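Local structure of type IV pilus biogenesis protein PilB (7B7P) at residues Gln157-Ile162 against Ala207-Ile212; Ile212-Val217 against Ser231-Gly236. The protein is a minor type IV pilin of Streptococcus sanguinis with a direct role in adhesion, carrying a von Willebrand factor A-like module with a metal-ion-dependent adhesion site (MIDAS). All blocks are in the same frame, centred on the assembly; numbering follows the deposited sequence.

Interaction 1. Residues Gln157-Ile162 against Ala207-Ile212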
loop_
_atom_site.group_PDB
_atom_site.type_symbol
_atom_site.label_atom_id
_atom_site.label_comp_id
_atom_site.label_asym_id
_atom_site.label_seq_id
_atom_site.Cartn_x
_atom_site.Cartn_y
_atom_site.Cartn_z
ATOM N N GLN A 157 5.264 -13.253 -14.952
ATOM C CA GLN A 157 4.651 -12.774 -16.195
ATOM C C GLN A 157 3.132 -12.899 -16.052
ATOM O O GLN A 157 2.577 -13.999 -16.001
ATOM C CB GLN A 157 5.211 -13.521 -17.414
ATOM C CG GLN A 157 4.804 -15.008 -17.648
ATOM C CD GLN A 157 5.383 -16.010 -16.636
ATOM O OE1 GLN A 157 5.255 -15.840 -15.420
ATOM N NE2 GLN A 157 6.015 -17.068 -17.147
ATOM N N GLY A 158 2.464 -11.754 -15.962
ATOM C CA GLY A 158 1.042 -11.735 -15.680
ATOM C C GLY A 158 0.720 -11.446 -14.226
ATOM O O GLY A 158 0.193 -12.311 -13.516
ATOM N N GLN A 159 1.027 -10.235 -13.766
ATOM C CA GLN A 159 0.718 -9.864 -12.395
ATOM C C GLN A 159 -0.766 -9.506 -12.267
ATOM O O GLN A 159 -1.545 -9.572 -13.226
ATOM C CB GLN A 159 1.616 -8.713 -11.937
ATOM C CG GLN A 159 1.257 -7.343 -12.538
ATOM C CD GLN A 159 2.478 -6.472 -12.823
ATOM O OE1 GLN A 159 3.536 -6.977 -13.201
ATOM N NE2 GLN A 159 2.331 -5.156 -12.650
ATOM N N MET A 160 -1.163 -9.121 -11.058
ATOM C CA MET A 160 -2.534 -8.735 -10.791
ATOM C C MET A 160 -2.807 -7.329 -11.325
ATOM O O MET A 160 -1.892 -6.561 -11.648
ATOM C CB MET A 160 -2.810 -8.822 -9.297
ATOM C CG MET A 160 -2.831 -10.252 -8.776
ATOM S SD MET A 160 -3.197 -11.527 -10.018
ATOM C CE MET A 160 -1.555 -11.997 -10.586
ATOM N N ASN A 161 -4.089 -7.006 -11.453
ATOM C CA ASN A 161 -4.482 -5.652 -11.805
ATOM C C ASN A 161 -4.637 -4.818 -10.540
ATOM O O ASN A 161 -4.960 -5.332 -9.465
ATOM C CB ASN A 161 -5.779 -5.653 -12.615
ATOM C CG ASN A 161 -5.741 -6.652 -13.751
ATOM O OD1 ASN A 161 -4.987 -6.481 -14.709
ATOM N ND2 ASN A 161 -6.544 -7.712 -13.646
ATOM N N ILE A 162 -4.375 -3.521 -10.676
ATOM C CA ILE A 162 -4.399 -2.594 -9.553
ATOM C C ILE A 162 -5.213 -1.372 -9.949
ATOM O O ILE A 162 -4.967 -0.767 -10.999
ATOM C CB ILE A 162 -2.977 -2.172 -9.137
ATOM C CG1 ILE A 162 -2.215 -3.353 -8.527
ATOM C CG2 ILE A 162 -3.034 -0.989 -8.193
ATOM C CD1 ILE A 162 -0.710 -3.086 -8.351
ATOM N N ALA A 207 2.849 4.370 -13.376
ATOM C CA ALA A 207 2.908 3.693 -14.671
ATOM C C ALA A 207 3.932 2.562 -14.680
ATOM O O ALA A 207 3.665 1.475 -15.209
ATOM C CB ALA A 207 3.220 4.706 -15.775
ATOM N N GLU A 208 5.085 2.775 -14.039
ATOM C CA GLU A 208 6.177 1.803 -14.095
ATOM C C GLU A 208 5.774 0.448 -13.524
ATOM O O GLU A 208 6.247 -0.593 -13.995
ATOM C CB GLU A 208 7.389 2.352 -13.353
ATOM C CG GLU A 208 8.054 3.516 -14.046
ATOM C CD GLU A 208 9.108 4.160 -13.172
ATOM O OE1 GLU A 208 9.544 5.289 -13.500
ATOM O OE2 GLU A 208 9.491 3.533 -12.151
ATOM N N ILE A 209 4.910 0.435 -12.507
ATOM C CA ILE A 209 4.443 -0.834 -11.955
ATOM C C ILE A 209 3.763 -1.685 -13.027
ATOM O O ILE A 209 3.823 -2.922 -12.978
ATOM C CB ILE A 209 3.500 -0.582 -10.760
ATOM C CG1 ILE A 209 4.083 0.485 -9.826
ATOM C CG2 ILE A 209 3.253 -1.864 -9.995
ATOM C CD1 ILE A 209 3.361 0.605 -8.500
ATOM N N GLY A 210 3.117 -1.048 -14.010
ATOM C CA GLY A 210 2.318 -1.760 -14.996
ATOM C C GLY A 210 1.038 -2.371 -14.449
ATOM O O GLY A 210 0.958 -2.695 -13.260
ATOM N N ASN A 211 0.026 -2.527 -15.307
ATOM C CA ASN A 211 -1.211 -3.230 -14.954
ATOM C C ASN A 211 -1.965 -2.491 -13.846
ATOM O O ASN A 211 -2.423 -3.076 -12.858
ATOM C CB ASN A 211 -0.920 -4.679 -14.558
ATOM C CG ASN A 211 -1.618 -5.669 -15.451
ATOM O OD1 ASN A 211 -2.234 -5.292 -16.457
ATOM N ND2 ASN A 211 -1.537 -6.947 -15.092
ATOM N N ILE A 212 -2.112 -1.187 -14.037
ATOM C CA ILE A 212 -2.493 -0.296 -12.958
ATOM C C ILE A 212 -3.334 0.822 -13.558
ATOM O O ILE A 212 -2.868 1.554 -14.437
ATOM C CB ILE A 212 -1.255 0.251 -12.221
ATOM C CG1 ILE A 212 -1.613 1.358 -11.233
ATOM C CG2 ILE A 212 -0.169 0.678 -13.205
ATOM C CD1 ILE A 212 -0.570 1.474 -10.116
#
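The side chains of Q159 and N211 run alongside each other in opposite senses, their amide planes 75° apart. Chi2 of -144° bends the Q159 chain at CD. From there NE2 reaches the end of helix 191-209, where it donates to I209 O at 2.7 Å. I209 O lies almost in the plane of the Q159 amide, while the donor sits 33° off the carbonyl plane of I209; G210 O is also close to NE2, at 2.9 Å. Coming the other way, N211 lays ND2 3.2 Å from Q159 O and packs CB against M160 O. N161 crosses N211 obliquely, its OD1 standing 3.5 Å from both OD1 and ND2 of N211. G210 and N211 both have positive phi, but only N211 is in the left-handed helical region; together they turn the chain from the helix into the strand. There I162 N donates to N211 O at 3.0 Å, and the I212 CA-H points at I162 O. I162 and I212 form a parallel bridge with both side chains on one face, CG2 of I162 meeting CD1 of I212 at 4.0 Å. This is where strand 162-169 enters the central sheet of the vWA-like module beside strand 212-219. Helix 402-424 packs L420 on Q159, I162 and I209, and I162 also touches L276 and Y278 of strand 276-283.

Interaction 2. Residues Ile212-Val217 against Ser231-Gly236; sequences ISVNLV and SNLDNG
L233 sets its isobutyl group against I212 and V214, just where the short strand 230-232 gives way to a 3-10 turn. With chi1 at -50°, CG lies anti to the leucine's own carbonyl carbon, and it sits 3.4 Å from I212 O. The two methyls divide the neighbours between them: CD1 meets I212 CG2, and CD2 meets V214 CG2, each at 4.1 Å. The V214 side chain crosses that of L233 at about a right angle.

Three backbone hydrogen bonds join the two segments. S231 and V214 make an antiparallel hydrogen-bonded pair, V214 N donating to S231 O at 3.0 Å and S231 N to V214 O at 2.9 Å. The third runs from L233 N to I212 O; it is longer, 3.2 Å, but nearly straight at the hydrogen (175°). Between them S213 and N232 form the non-hydrogen-bonded pair, where the S213 CA-H faces S231 O.

N232 holds CG anti to its backbone N (chi1 -167°), and OD1 accepts from D234 N at 3.0 Å with the donor well above the carbonyl plane: an Asx turn that closes the strand end. S231 OG bonds to Q227 OE1, outside the pair, and more weakly to T239 OG1.

Strand 212-219 thus lies between parallel strand 162-169 and the antiparallel strands 223-228 and 230-232. From helix 191-209, I203 touches V214 and L233, while L206 touches I212 and L233; I240 of helix 238-245 also touches V214.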
loop_
_atom_site.group_PDB
_atom_site.type_symbol
_atom_site.label_atom_id
_atom_site.label_comp_id
_atom_site.label_asym_id
_atom_site.label_seq_id
_atom_site.Cartn_x
_atom_site.Cartn_y
_atom_site.Cartn_z
ATOM N N ILE A 212 -2.112 -1.187 -14.037
ATOM C CA ILE A 212 -2.493 -0.296 -12.958
ATOM C C ILE A 212 -3.334 0.822 -13.558
ATOM O O ILE A 212 -2.868 1.554 -14.437
ATOM C CB ILE A 212 -1.255 0.251 -12.221
ATOM C CG1 ILE A 212 -1.613 1.358 -11.233
ATOM C CG2 ILE A 212 -0.169 0.678 -13.205
ATOM C CD1 ILE A 212 -0.570 1.474 -10.116
ATOM N N SER A 213 -4.586 0.919 -13.121
ATOM C CA SER A 213 -5.480 1.951 -13.618
ATOM C C SER A 213 -5.889 2.902 -12.500
ATOM O O SER A 213 -5.846 2.570 -11.315
ATOM C CB SER A 213 -6.717 1.345 -14.299
ATOM O OG SER A 213 -7.103 0.156 -13.660
ATOM N N VAL A 214 -6.258 4.109 -12.903
ATOM C CA VAL A 214 -6.509 5.204 -11.985
ATOM C C VAL A 214 -7.745 5.962 -12.458
ATOM O O VAL A 214 -8.084 5.955 -13.644
ATOM C CB VAL A 214 -5.279 6.146 -11.894
ATOM C CG1 VAL A 214 -3.984 5.354 -11.700
ATOM C CG2 VAL A 214 -5.161 6.984 -13.148
ATOM N N ASN A 215 -8.437 6.602 -11.514
ATOM C CA ASN A 215 -9.433 7.616 -11.841
ATOM C C ASN A 215 -9.237 8.772 -10.874
ATOM O O ASN A 215 -8.413 8.705 -9.957
ATOM C CB ASN A 215 -10.871 7.065 -11.807
ATOM C CG ASN A 215 -11.390 6.831 -10.391
ATOM O OD1 ASN A 215 -10.602 6.690 -9.447
ATOM N ND2 ASN A 215 -12.729 6.804 -10.232
ATOM N N LEU A 216 -10.006 9.833 -11.061
ATOM C CA LEU A 216 -9.803 11.065 -10.320
ATOM C C LEU A 216 -11.137 11.554 -9.775
ATOM O O LEU A 216 -12.078 11.773 -10.547
ATOM C CB LEU A 216 -9.155 12.130 -11.214
ATOM C CG LEU A 216 -8.724 13.391 -10.460
ATOM C CD1 LEU A 216 -7.775 13.035 -9.302
ATOM C CD2 LEU A 216 -8.093 14.428 -11.404
ATOM N N VAL A 217 -11.213 11.730 -8.455
ATOM C CA VAL A 217 -12.374 12.295 -7.778
ATOM C C VAL A 217 -11.947 13.605 -7.131
ATOM O O VAL A 217 -10.917 13.664 -6.446
ATOM C CB VAL A 217 -12.953 11.335 -6.716
ATOM C CG1 VAL A 217 -14.042 12.033 -5.856
ATOM C CG2 VAL A 217 -13.490 10.062 -7.352
ATOM N N SER A 231 -8.509 4.906 -16.288
ATOM C CA SER A 231 -7.509 4.780 -17.350
ATOM C C SER A 231 -6.460 3.752 -16.962
ATOM O O SER A 231 -5.839 3.865 -15.900
ATOM C CB SER A 231 -6.801 6.112 -17.619
ATOM O OG SER A 231 -7.680 7.217 -17.658
ATOM N N ASN A 232 -6.241 2.762 -17.825
ATOM C CA ASN A 232 -5.052 1.930 -17.697
ATOM C C ASN A 232 -3.851 2.720 -18.203
ATOM O O ASN A 232 -3.870 3.243 -19.323
ATOM C CB ASN A 232 -5.202 0.626 -18.477
ATOM C CG ASN A 232 -4.138 -0.397 -18.112
ATOM O OD1 ASN A 232 -3.057 -0.047 -17.633
ATOM N ND2 ASN A 232 -4.437 -1.666 -18.345
ATOM N N LEU A 233 -2.817 2.831 -17.369
ATOM C CA LEU A 233 -1.653 3.617 -17.761
ATOM C C LEU A 233 -0.804 2.919 -18.817
ATOM O O LEU A 233 -0.067 3.596 -19.541
ATOM C CB LEU A 233 -0.801 3.949 -16.536
ATOM C CG LEU A 233 -1.544 4.552 -15.344
ATOM C CD1 LEU A 233 -0.614 4.642 -14.153
ATOM C CD2 LEU A 233 -2.123 5.911 -15.687
ATOM N N ASP A 234 -0.895 1.588 -18.927
ATOM C CA ASP A 234 -0.180 0.873 -19.980
ATOM C C ASP A 234 -0.697 1.223 -21.368
ATOM O O ASP A 234 -0.022 0.928 -22.361
ATOM C CB ASP A 234 -0.271 -0.635 -19.763
ATOM C CG ASP A 234 0.426 -1.084 -18.490
ATOM O OD1 ASP A 234 0.947 -0.212 -17.759
ATOM O OD2 ASP A 234 0.460 -2.307 -18.225
ATOM N N ASN A 235 -1.876 1.835 -21.460
ATOM C CA ASN A 235 -2.401 2.356 -22.711
ATOM C C ASN A 235 -2.215 3.856 -22.826
ATOM O O ASN A 235 -2.755 4.465 -23.754
ATOM C CB ASN A 235 -3.891 2.022 -22.867
ATOM C CG ASN A 235 -4.210 0.554 -22.601
ATOM O OD1 ASN A 235 -3.316 -0.297 -22.515
ATOM N ND2 ASN A 235 -5.500 0.249 -22.486
ATOM N N GLY A 236 -1.496 4.475 -21.897
ATOM C CA GLY A 236 -1.288 5.902 -22.004
ATOM C C GLY A 236 -1.463 6.711 -20.736
ATOM O O GLY A 236 -2.581 6.887 -20.231
#

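In the fold
Both contacts use the start of strand 212-219 and share I212, but they bring different partners to it. Interaction 1 joins it to strand 162-169 in parallel, and its outer part is a partly exposed linkage of amide side chains and carbonyls around a helix end. Interaction 2 adds an antiparallel strand, with regular backbone pairing over a buried aliphatic face and more exposed polar groups at the turn. The two are knit together: I162 O is 2.7 Å from S213 N, a probable hydrogen bond, and D234 OD2 bonds to N211 N, tying the 3-10 turn to the helix-strand connection. Both lie away from the magnesium-binding residues.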